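Local coordinates for FAD-binding PCMH-type domain-containing protein (Gibberella zeae, PDB 6YJO), which carries covalently attached FAD and probably acts as an oligosaccharide-oxidising flavoenzyme of the oxygen-dependent FAD-linked oxidoreductase family, at residues H80-V85 and T194-N199; Y346-M351 and W454-N459; D124-N129 and G143-D148. All blocks are in the same frame, centred on the assembly; numbering follows the deposited sequence.

Contact 1. Residues H80-V85 and T194-N199. With NAG (2-acetamido-2-deoxy-beta-D-glucopyranose), chain B.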
loop_
_atom_site.group_PDB
_atom_site.type_symbol
_atom_site.label_atom_id
_atom_site.label_comp_id
_atom_site.label_asym_id
_atom_site.label_seq_id
_atom_site.Cartn_x
_atom_site.Cartn_y
_atom_site.Cartn_z
ATOM N N HIS A 80 15.610 -12.815 -17.300
ATOM C CA HIS A 80 15.555 -13.764 -16.193
ATOM C C HIS A 80 14.116 -13.998 -15.750
ATOM O O HIS A 80 13.680 -15.145 -15.593
ATOM C CB HIS A 80 16.398 -13.255 -15.021
ATOM C CG HIS A 80 17.862 -13.161 -15.320
ATOM N ND1 HIS A 80 18.651 -12.135 -14.844
ATOM C CD2 HIS A 80 18.683 -13.968 -16.033
ATOM C CE1 HIS A 80 19.893 -12.310 -15.258
ATOM N NE2 HIS A 80 19.939 -13.414 -15.982
ATOM N N ILE A 81 13.361 -12.917 -15.546
ATOM C CA ILE A 81 11.961 -13.047 -15.150
ATOM C C ILE A 81 11.196 -13.876 -16.175
ATOM O O ILE A 81 10.484 -14.826 -15.825
ATOM C CB ILE A 81 11.325 -11.658 -14.961
ATOM C CG1 ILE A 81 11.942 -10.944 -13.756
ATOM C CG2 ILE A 81 9.822 -11.781 -14.759
ATOM C CD1 ILE A 81 12.239 -9.473 -13.993
ATOM N N SER A 82 11.324 -13.527 -17.457
ATOM C CA SER A 82 10.620 -14.274 -18.493
ATOM C C SER A 82 10.981 -15.753 -18.437
ATOM O O SER A 82 10.101 -16.621 -18.429
ATOM C CB SER A 82 10.934 -13.692 -19.873
ATOM O OG SER A 82 10.237 -14.397 -20.887
ATOM N N ASP A 83 12.279 -16.061 -18.384
ATOM C CA ASP A 83 12.698 -17.454 -18.286
ATOM C C ASP A 83 12.228 -18.080 -16.976
ATOM O O ASP A 83 11.808 -19.242 -16.953
ATOM C CB ASP A 83 14.218 -17.556 -18.415
ATOM C CG ASP A 83 14.700 -17.329 -19.839
ATOM O OD1 ASP A 83 13.847 -17.221 -20.749
ATOM O OD2 ASP A 83 15.927 -17.257 -20.048
ATOM N N ALA A 84 12.283 -17.324 -15.877
ATOM C CA ALA A 84 11.819 -17.852 -14.598
ATOM C C ALA A 84 10.327 -18.143 -14.642
ATOM O O ALA A 84 9.871 -19.157 -14.103
ATOM C CB ALA A 84 12.139 -16.866 -13.472
ATOM N N VAL A 85 9.553 -17.270 -15.294
ATOM C CA VAL A 85 8.121 -17.507 -15.434
ATOM C C VAL A 85 7.868 -18.715 -16.326
ATOM O O VAL A 85 6.925 -19.478 -16.086
ATOM C CB VAL A 85 7.430 -16.234 -15.965
ATOM C CG1 VAL A 85 6.242 -16.574 -16.862
ATOM C CG2 VAL A 85 6.986 -15.354 -14.798
ATOM N N THR A 194 6.759 -2.529 -18.186
ATOM C CA THR A 194 7.195 -3.786 -18.774
ATOM C C THR A 194 6.760 -4.923 -17.856
ATOM O O THR A 194 7.114 -4.941 -16.674
ATOM C CB THR A 194 8.714 -3.776 -18.957
ATOM O OG1 THR A 194 9.110 -2.584 -19.653
ATOM C CG2 THR A 194 9.168 -4.998 -19.736
ATOM N N ILE A 195 5.964 -5.850 -18.385
ATOM C CA ILE A 195 5.350 -6.901 -17.582
ATOM C C ILE A 195 5.473 -8.227 -18.318
ATOM O O ILE A 195 5.378 -8.281 -19.549
ATOM C CB ILE A 195 3.874 -6.574 -17.272
ATOM C CG1 ILE A 195 3.243 -7.686 -16.433
ATOM C CG2 ILE A 195 3.080 -6.361 -18.560
ATOM C CD1 ILE A 195 1.867 -7.334 -15.907
ATOM N N VAL A 196 5.691 -9.295 -17.558
ATOM C CA VAL A 196 5.814 -10.646 -18.097
ATOM C C VAL A 196 4.521 -11.395 -17.805
ATOM O O VAL A 196 4.184 -11.642 -16.640
ATOM C CB VAL A 196 7.024 -11.380 -17.496
ATOM C CG1 VAL A 196 7.163 -12.778 -18.091
ATOM C CG2 VAL A 196 8.295 -10.574 -17.719
ATOM N N LEU A 197 3.801 -11.764 -18.857
ATOM C CA LEU A 197 2.571 -12.518 -18.688
ATOM C C LEU A 197 2.883 -13.988 -18.394
ATOM O O LEU A 197 4.014 -14.460 -18.543
ATOM C CB LEU A 197 1.690 -12.389 -19.929
ATOM C CG LEU A 197 1.518 -10.969 -20.466
ATOM C CD1 LEU A 197 0.529 -10.951 -21.627
ATOM C CD2 LEU A 197 1.077 -10.020 -19.358
ATOM N N THR A 198 1.845 -14.718 -17.978
ATOM C CA THR A 198 2.040 -16.077 -17.478
ATOM C C THR A 198 2.749 -16.975 -18.486
ATOM O O THR A 198 3.411 -17.940 -18.086
ATOM C CB THR A 198 0.697 -16.697 -17.091
ATOM O OG1 THR A 198 0.908 -18.030 -16.606
ATOM C CG2 THR A 198 -0.250 -16.728 -18.279
ATOM N N ASN A 199 2.625 -16.691 -19.781
ATOM C CA ASN A 199 3.263 -17.514 -20.802
ATOM C C ASN A 199 4.691 -17.077 -21.104
ATOM O O ASN A 199 5.293 -17.589 -22.054
ATOM C CB ASN A 199 2.430 -17.516 -22.089
ATOM C CG ASN A 199 2.121 -16.120 -22.602
ATOM O OD1 ASN A 199 2.729 -15.134 -22.186
ATOM N ND2 ASN A 199 1.162 -16.041 -23.521
HETATM C C1 NAG B . 0.733 -14.804 -24.115
HETATM C C2 NAG B . 0.759 -14.906 -25.636
HETATM C C3 NAG B . 0.253 -13.611 -26.274
HETATM C C4 NAG B . -1.085 -13.184 -25.683
HETATM C C5 NAG B . -1.020 -13.183 -24.158
HETATM C C6 NAG B . -2.361 -12.919 -23.515
HETATM C C7 NAG B . 2.362 -16.170 -27.002
HETATM C C8 NAG B . 3.805 -16.352 -27.370
HETATM N N2 NAG B . 2.101 -15.213 -26.103
HETATM O O3 NAG B . 0.118 -13.813 -27.677
HETATM O O4 NAG B . -1.367 -11.849 -26.085
HETATM O O5 NAG B . -0.575 -14.459 -23.681
HETATM O O6 NAG B . -3.142 -14.103 -23.447
HETATM O O7 NAG B . 1.473 -16.858 -27.494
#
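V196 meets I81, S82 and V85 where helix 78-90 packs on the antiparallel sheet of the PCMH-type FAD-binding domain. The helix and strand segments run nearly parallel, 20° apart, with 9.0 Å between their axes. The contact is buried, and V196 is the residue on which all three helix residues converge. Its CB lies 3.9 Å from I81 CG2. With CG1 anti to the backbone N (chi1 -179°), the two methyls part toward different helix residues. V196 CG2 meets the same methyl, I81 CG2, at 3.5 Å. V196 CG1 reaches the helix backbone, 3.8 Å from S82 CA, and lies 4.1 Å from V85 CB. The V85 and V196 side chains point past each other and overlap at these last two atoms.

Further along the chain, V85 touches backbone oxygens. V85 CG1 lies 3.4 Å from T198 O and almost as near to L197 O. S82 has its polar partner elsewhere: OG is hydrogen-bonded to G200 O. I226 of the neighbouring strand and I118 of the parallel sheet also touch both I81 and V85, so the helix lies between two sheets.

The CB atoms of L197 and N199 point away from the helix, and there the surface is glycosylated. L197 CD1 lies beside the first sugar, 3.7 Å from NAG C5, and a second NAG also touches L197. N199, G200 and T201 form the N-glycosylation sequon. N199 OD1 is hydrogen-bonded to T201 N, and the sugar to T201 OG1. The glycan link itself is the covalent bond from N199 ND2 to NAG C1, 1.4 Å long.

Contact 2. Residues Y346-M351 and W454-N459. With FAD (flavin-adenine dinucleotide), chain C.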
loop_
_atom_site.group_PDB
_atom_site.type_symbol
_atom_site.label_atom_id
_atom_site.label_comp_id
_atom_site.label_asym_id
_atom_site.label_seq_id
_atom_site.Cartn_x
_atom_site.Cartn_y
_atom_site.Cartn_z
ATOM N N TYR A 346 -0.735 -8.030 12.941
ATOM C CA TYR A 346 -1.930 -8.256 12.139
ATOM C C TYR A 346 -2.646 -6.925 11.963
ATOM O O TYR A 346 -2.774 -6.157 12.921
ATOM C CB TYR A 346 -2.867 -9.278 12.793
ATOM C CG TYR A 346 -4.273 -9.253 12.239
ATOM C CD1 TYR A 346 -4.535 -9.649 10.934
ATOM C CD2 TYR A 346 -5.342 -8.832 13.022
ATOM C CE1 TYR A 346 -5.819 -9.627 10.423
ATOM C CE2 TYR A 346 -6.632 -8.805 12.518
ATOM C CZ TYR A 346 -6.861 -9.208 11.215
ATOM O OH TYR A 346 -8.134 -9.191 10.696
ATOM N N SER A 347 -3.108 -6.653 10.742
ATOM C CA SER A 347 -3.726 -5.369 10.437
ATOM C C SER A 347 -4.951 -5.558 9.554
ATOM O O SER A 347 -5.154 -6.608 8.936
ATOM C CB SER A 347 -2.746 -4.409 9.745
ATOM O OG SER A 347 -1.657 -4.087 10.592
ATOM N N THR A 348 -5.766 -4.508 9.508
ATOM C CA THR A 348 -6.923 -4.444 8.627
ATOM C C THR A 348 -7.204 -2.977 8.337
ATOM O O THR A 348 -6.601 -2.082 8.935
ATOM C CB THR A 348 -8.141 -5.142 9.241
ATOM O OG1 THR A 348 -9.231 -5.121 8.309
ATOM C CG2 THR A 348 -8.566 -4.462 10.541
ATOM N N SER A 349 -8.130 -2.734 7.412
ATOM C CA SER A 349 -8.368 -1.393 6.899
ATOM C C SER A 349 -9.858 -1.163 6.692
ATOM O O SER A 349 -10.682 -2.076 6.808
ATOM C CB SER A 349 -7.627 -1.161 5.574
ATOM O OG SER A 349 -8.030 -2.112 4.604
ATOM N N LEU A 350 -10.191 0.089 6.386
ATOM C CA LEU A 350 -11.517 0.464 5.916
ATOM C C LEU A 350 -11.367 1.630 4.952
ATOM O O LEU A 350 -10.450 2.446 5.082
ATOM C CB LEU A 350 -12.460 0.853 7.063
ATOM C CG LEU A 350 -13.049 -0.278 7.904
ATOM C CD1 LEU A 350 -13.866 0.308 9.049
ATOM C CD2 LEU A 350 -13.911 -1.199 7.048
ATOM N N MET A 351 -12.267 1.692 3.975
ATOM C CA MET A 351 -12.339 2.780 3.000
ATOM C C MET A 351 -13.766 3.320 3.051
ATOM O O MET A 351 -14.593 3.029 2.184
ATOM C CB MET A 351 -11.950 2.290 1.589
ATOM C CG MET A 351 -10.507 1.826 1.468
ATOM S SD MET A 351 -9.537 2.808 0.303
ATOM C CE MET A 351 -9.616 4.422 1.073
ATOM N N TRP A 454 -18.931 0.982 1.723
ATOM C CA TRP A 454 -17.598 0.961 2.305
ATOM C C TRP A 454 -16.811 -0.191 1.704
ATOM O O TRP A 454 -17.376 -1.222 1.326
ATOM C CB TRP A 454 -17.646 0.817 3.835
ATOM C CG TRP A 454 -18.331 -0.437 4.294
ATOM C CD1 TRP A 454 -19.669 -0.616 4.474
ATOM C CD2 TRP A 454 -17.711 -1.685 4.631
ATOM N NE1 TRP A 454 -19.924 -1.895 4.903
ATOM C CE2 TRP A 454 -18.737 -2.572 5.009
ATOM C CE3 TRP A 454 -16.388 -2.136 4.650
ATOM C CZ2 TRP A 454 -18.483 -3.884 5.401
ATOM C CZ3 TRP A 454 -16.137 -3.439 5.042
ATOM C CH2 TRP A 454 -17.181 -4.298 5.411
ATOM N N GLY A 455 -15.501 -0.003 1.622
ATOM C CA GLY A 455 -14.616 -1.030 1.119
ATOM C C GLY A 455 -13.388 -1.182 1.991
ATOM O O GLY A 455 -13.383 -0.755 3.148
ATOM N N MET A 456 -12.342 -1.795 1.440
ATOM C CA MET A 456 -11.092 -2.001 2.149
ATOM C C MET A 456 -9.944 -1.757 1.179
ATOM O O MET A 456 -10.134 -1.664 -0.035
ATOM C CB MET A 456 -11.028 -3.406 2.765
ATOM C CG MET A 456 -12.123 -3.660 3.796
ATOM S SD MET A 456 -12.091 -5.317 4.504
ATOM C CE MET A 456 -10.812 -5.144 5.748
ATOM N N TYR A 457 -8.741 -1.653 1.728
ATOM C CA TYR A 457 -7.565 -1.212 0.991
ATOM C C TYR A 457 -6.614 -2.390 0.822
ATOM O O TYR A 457 -6.168 -2.979 1.812
ATOM C CB TYR A 457 -6.891 -0.060 1.732
ATOM C CG TYR A 457 -5.670 0.519 1.057
ATOM C CD1 TYR A 457 -5.561 0.560 -0.325
ATOM C CD2 TYR A 457 -4.626 1.039 1.813
ATOM C CE1 TYR A 457 -4.445 1.096 -0.935
ATOM C CE2 TYR A 457 -3.513 1.575 1.215
ATOM C CZ TYR A 457 -3.427 1.608 -0.159
ATOM O OH TYR A 457 -2.308 2.142 -0.758
ATOM N N ALA A 458 -6.290 -2.714 -0.434
ATOM C CA ALA A 458 -5.535 -3.932 -0.722
ATOM C C ALA A 458 -4.133 -3.888 -0.125
ATOM O O ALA A 458 -3.636 -4.907 0.370
ATOM C CB ALA A 458 -5.458 -4.156 -2.231
ATOM N N ASN A 459 -3.465 -2.730 -0.177
ATOM C CA ASN A 459 -2.126 -2.638 0.403
ATOM C C ASN A 459 -2.141 -2.802 1.918
ATOM O O ASN A 459 -1.110 -3.147 2.502
ATOM C CB ASN A 459 -1.473 -1.307 0.029
ATOM C CG ASN A 459 -0.806 -1.345 -1.338
ATOM O OD1 ASN A 459 -0.247 -2.363 -1.741
ATOM N ND2 ASN A 459 -0.863 -0.229 -2.055
HETATM P PA FAD C . 5.636 -7.513 -1.521
HETATM O O1A FAD C . 5.296 -8.533 -0.501
HETATM O O2A FAD C . 6.983 -7.749 -2.223
HETATM O O5B FAD C . 4.483 -7.381 -2.587
HETATM C C5B FAD C . 3.103 -7.244 -2.186
HETATM C C4B FAD C . 2.213 -7.682 -3.317
HETATM O O4B FAD C . 2.734 -7.166 -4.567
HETATM C C3B FAD C . 2.111 -9.194 -3.498
HETATM O O3B FAD C . 0.820 -9.562 -3.970
HETATM C C2B FAD C . 3.197 -9.469 -4.536
HETATM O O2B FAD C . 2.954 -10.664 -5.263
HETATM C C1B FAD C . 3.046 -8.242 -5.432
HETATM N N9A FAD C . 4.246 -7.911 -6.197
HETATM C C8A FAD C . 5.471 -7.526 -5.715
HETATM N N7A FAD C . 6.369 -7.303 -6.644
HETATM C C5A FAD C . 5.685 -7.562 -7.827
HETATM C C6A FAD C . 6.077 -7.509 -9.175
HETATM N N6A FAD C . 7.299 -7.166 -9.588
HETATM N N1A FAD C . 5.150 -7.830 -10.105
HETATM C C2A FAD C . 3.925 -8.172 -9.702
HETATM N N3A FAD C . 3.442 -8.256 -8.462
HETATM C C4A FAD C . 4.382 -7.937 -7.559
HETATM N N1 FAD C . 0.829 1.494 2.254
HETATM C C2 FAD C . 0.312 2.739 2.036
HETATM O O2 FAD C . -0.586 2.932 1.208
HETATM N N3 FAD C . 0.799 3.821 2.755
HETATM C C4 FAD C . 1.794 3.778 3.711
HETATM O O4 FAD C . 2.147 4.805 4.287
HETATM C C4X FAD C . 2.335 2.451 3.934
HETATM N N5 FAD C . 3.281 2.317 4.821
HETATM C C5X FAD C . 3.800 1.048 5.027
HETATM C C6 FAD C . 4.788 0.871 5.988
HETATM C C7 FAD C . 5.363 -0.373 6.216
HETATM C C7M FAD C . 6.449 -0.509 7.250
HETATM C C8 FAD C . 4.886 -1.491 5.511
HETATM C C8M FAD C . 5.471 -2.859 5.732
HETATM C C9 FAD C . 3.879 -1.326 4.564
HETATM C C9A FAD C . 3.333 -0.071 4.323
HETATM N N10 FAD C . 2.318 0.126 3.367
HETATM C C10 FAD C . 1.788 1.371 3.153
HETATM C "C1'" FAD C . 1.762 -1.009 2.619
HETATM C "C2'" FAD C . 2.404 -1.228 1.258
HETATM O "O2'" FAD C . 1.897 -0.276 0.323
HETATM C "C3'" FAD C . 2.053 -2.636 0.775
HETATM O "O3'" FAD C . 2.459 -3.559 1.780
HETATM C "C4'" FAD C . 2.707 -3.036 -0.545
HETATM O "O4'" FAD C . 1.770 -3.733 -1.366
HETATM C "C5'" FAD C . 3.921 -3.904 -0.305
HETATM O "O5'" FAD C . 4.707 -3.961 -1.510
HETATM P P FAD C . 6.099 -4.679 -1.523
HETATM O O1P FAD C . 6.547 -4.907 -2.969
HETATM O O2P FAD C . 7.042 -3.944 -0.643
HETATM O O3P FAD C . 5.701 -6.079 -0.849
#
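M351 and G455 form a single antiparallel bridge, a hydrogen-bonded pair. It ties strand 346-352, at the edge of the seven-stranded antiparallel sheet, to the loop that reaches the flavin. M351 N donates to G455 O at 2.8 Å, and G455 N returns a bond to M351 O at 3.2 Å.

S349 adds the third bond. Its OG lies between the backbone N and the carbonyl carbon (chi1 58°) and accepts from Y457 N at 3.0 Å, nearly straight at 167°. The same OG has a weak bond with Y460 O. T348 OG1 is hydrogen-bonded to D462 OD2. The CE methyl of M456 lies close to T348 OG1 and to S349 O.

Apolar contacts accompany these bonds. L350 CD2 approaches the W454 ring obliquely, 3.6 Å from CE3. M351 SD makes an oblique Met-aromatic contact with Y457, 5.3 Å from the ring centroid.

At the flavin end, Y457 OH donates to FAD O2 at 2.7 Å, with O2 at the ring edge and near its plane. The hydroxyl also accepts a straight bond from N459 ND2 at 3.1 Å and is hydrogen-bonded to G175 N. The amide N of N459 has a second partner in H170 O. N459 OD1 accepts a bond from the ribityl hydroxyl O4'; its very short modelled length is doubtful.

Three bonds thus fix the tyrosine hydroxyl against the pyrimidine end of the isoalloxazine. A donor there would be expected to draw electron density toward O2, consistent with support for negative charge on a reduced flavin.

Contact 3. Residues D124-N129 and G143-D148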
loop_
_atom_site.group_PDB
_atom_site.type_symbol
_atom_site.label_atom_id
_atom_site.label_comp_id
_atom_site.label_asym_id
_atom_site.label_seq_id
_atom_site.Cartn_x
_atom_site.Cartn_y
_atom_site.Cartn_z
ATOM N N ASP A 124 16.633 -2.511 -9.176
ATOM C CA ASP A 124 16.185 -1.298 -8.498
ATOM C C ASP A 124 16.685 -0.021 -9.172
ATOM O O ASP A 124 16.743 1.028 -8.523
ATOM C CB ASP A 124 16.625 -1.315 -7.029
ATOM C CG ASP A 124 18.135 -1.276 -6.867
ATOM O OD1 ASP A 124 18.853 -1.205 -7.886
ATOM O OD2 ASP A 124 18.609 -1.315 -5.710
ATOM N N THR A 125 17.037 -0.071 -10.453
ATOM C CA THR A 125 17.580 1.108 -11.114
ATOM C C THR A 125 16.480 2.133 -11.371
ATOM O O THR A 125 15.439 1.812 -11.956
ATOM C CB THR A 125 18.261 0.716 -12.428
ATOM O OG1 THR A 125 19.308 -0.231 -12.163
ATOM C CG2 THR A 125 18.845 1.941 -13.122
ATOM N N VAL A 126 16.715 3.370 -10.923
ATOM C CA VAL A 126 15.840 4.506 -11.201
ATOM C C VAL A 126 16.462 5.320 -12.325
ATOM O O VAL A 126 17.690 5.432 -12.419
ATOM C CB VAL A 126 15.627 5.384 -9.950
ATOM C CG1 VAL A 126 14.729 6.571 -10.279
ATOM C CG2 VAL A 126 15.046 4.567 -8.804
ATOM N N THR A 127 15.616 5.881 -13.186
ATOM C CA THR A 127 16.065 6.694 -14.313
ATOM C C THR A 127 15.063 7.817 -14.530
ATOM O O THR A 127 13.884 7.553 -14.782
ATOM C CB THR A 127 16.210 5.843 -15.582
ATOM O OG1 THR A 127 17.310 4.935 -15.432
ATOM C CG2 THR A 127 16.447 6.720 -16.799
ATOM N N LEU A 128 15.535 9.060 -14.426
ATOM C CA LEU A 128 14.715 10.253 -14.610
ATOM C C LEU A 128 14.976 10.817 -16.002
ATOM O O LEU A 128 16.109 11.190 -16.322
ATOM C CB LEU A 128 15.027 11.301 -13.538
ATOM C CG LEU A 128 14.365 12.674 -13.694
ATOM C CD1 LEU A 128 12.842 12.578 -13.693
ATOM C CD2 LEU A 128 14.830 13.617 -12.596
ATOM N N ASN A 129 13.929 10.871 -16.824
ATOM C CA ASN A 129 14.018 11.421 -18.169
ATOM C C ASN A 129 13.856 12.939 -18.136
ATOM O O ASN A 129 13.490 13.530 -17.116
ATOM C CB ASN A 129 12.954 10.793 -19.070
ATOM C CG ASN A 129 13.175 9.309 -19.281
ATOM O OD1 ASN A 129 14.242 8.887 -19.728
ATOM N ND2 ASN A 129 12.167 8.508 -18.955
ATOM N N GLY A 143 12.092 4.548 -0.622
ATOM C CA GLY A 143 13.082 5.527 -0.214
ATOM C C GLY A 143 14.228 5.645 -1.195
ATOM O O GLY A 143 14.812 6.723 -1.344
ATOM N N HIS A 144 14.571 4.545 -1.870
ATOM C CA HIS A 144 15.545 4.598 -2.952
ATOM C C HIS A 144 14.995 5.329 -4.169
ATOM O O HIS A 144 15.777 5.883 -4.949
ATOM C CB HIS A 144 15.979 3.180 -3.343
ATOM C CG HIS A 144 16.863 3.122 -4.551
ATOM N ND1 HIS A 144 18.049 3.820 -4.645
ATOM C CD2 HIS A 144 16.739 2.435 -5.712
ATOM C CE1 HIS A 144 18.613 3.570 -5.812
ATOM N NE2 HIS A 144 17.839 2.732 -6.478
ATOM N N VAL A 145 13.671 5.354 -4.334
ATOM C CA VAL A 145 13.060 6.085 -5.439
ATOM C C VAL A 145 13.092 7.585 -5.173
ATOM O O VAL A 145 13.486 8.373 -6.037
ATOM C CB VAL A 145 11.622 5.584 -5.674
ATOM C CG1 VAL A 145 10.905 6.475 -6.687
ATOM C CG2 VAL A 145 11.640 4.142 -6.149
ATOM N N ALA A 146 12.676 8.002 -3.972
ATOM C CA ALA A 146 12.700 9.422 -3.634
ATOM C C ALA A 146 14.126 9.955 -3.606
ATOM O O ALA A 146 14.384 11.089 -4.027
ATOM C CB ALA A 146 12.025 9.656 -2.284
ATOM N N THR A 147 15.066 9.151 -3.104
ATOM C CA THR A 147 16.455 9.591 -3.016
ATOM C C THR A 147 17.042 9.835 -4.399
ATOM O O THR A 147 17.752 10.824 -4.607
ATOM C CB THR A 147 17.289 8.557 -2.251
ATOM O OG1 THR A 147 16.866 8.522 -0.880
ATOM C CG2 THR A 147 18.773 8.899 -2.321
ATOM N N ASP A 148 16.760 8.946 -5.355
ATOM C CA ASP A 148 17.334 9.081 -6.690
ATOM C C ASP A 148 16.586 10.093 -7.553
ATOM O O ASP A 148 17.190 10.697 -8.447
ATOM C CB ASP A 148 17.364 7.722 -7.387
ATOM C CG ASP A 148 18.591 6.910 -7.021
ATOM O OD1 ASP A 148 19.182 7.170 -5.951
ATOM O OD2 ASP A 148 18.974 6.024 -7.813
#
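D124, V126, H144, V145 and D148 join strand 126-128 to helix 142-152 within the FAD-binding domain. The arrangement is a beta-hairpin followed by a helix. Strand 126-128 pairs antiparallel with 133-137, and the next helix folds back over one face of the hairpin. The axes of the strand and helix segments pass 8.9 Å apart, with their directions differing by 32°.

Polar contacts lie at the D124 end. H144 NE2 donates to the backbone oxygen of D124 at 2.9 Å. The oxygen is at the ring edge and near its plane, yet the bond is weak because it is bent to 126° at the hydrogen. H144 reaches it with CG anti to its backbone N (chi1 173°). ND1 on the same ring makes a weak hydrogen bond with D334 OD1, so both ring nitrogens have partners.

Charge comes next. D124 OD2 forms a salt bridge with R336, and R336 also touches H144. The same carboxylate oxygen lies 4.2 Å from H144 NE2 without contact. The D124 and H144 side chains cross at about a right angle. The carboxylates of D124 and D334 might favour a protonated imidazole, and R336 might offset this.

Apolar contacts centre on V126, whose CB points toward the helix. Its CG2 lies obliquely against the H144 ring, 4.1 Å from NE2. The same methyl comes 4.3 Å from V145 CG2. L149, one turn further along the helix, also touches V126, and V136 of the partner strand touches both V126 and V145. At the D148 end, D148 CB lies 3.9 Å from V126 CB, and D148 OD2 is about as near to that same atom.

Overall arrangement
Contacts 1 and 3 belong to the FAD-binding domain and reach the same antiparallel sheet through strands 190-196 and 126-128. Contact 3 is nested inside the chain loop that contact 1 closes. Their centres are about 23 Å apart, and their nearest atoms about 10 Å. Contact 2 follows later in the chain. Its centre is about 30 Å from that of contact 1 and about 28 Å from that of contact 3. None of the three touches another. Of the three, contact 2 is the one that hydrogen-bonds the flavin; the covalent links, at H102 and C162, lie outside all of them. The side chains of I81 in contact 1 and V145 in contact 3 lie about 7 Å and about 11 Å from the FAD.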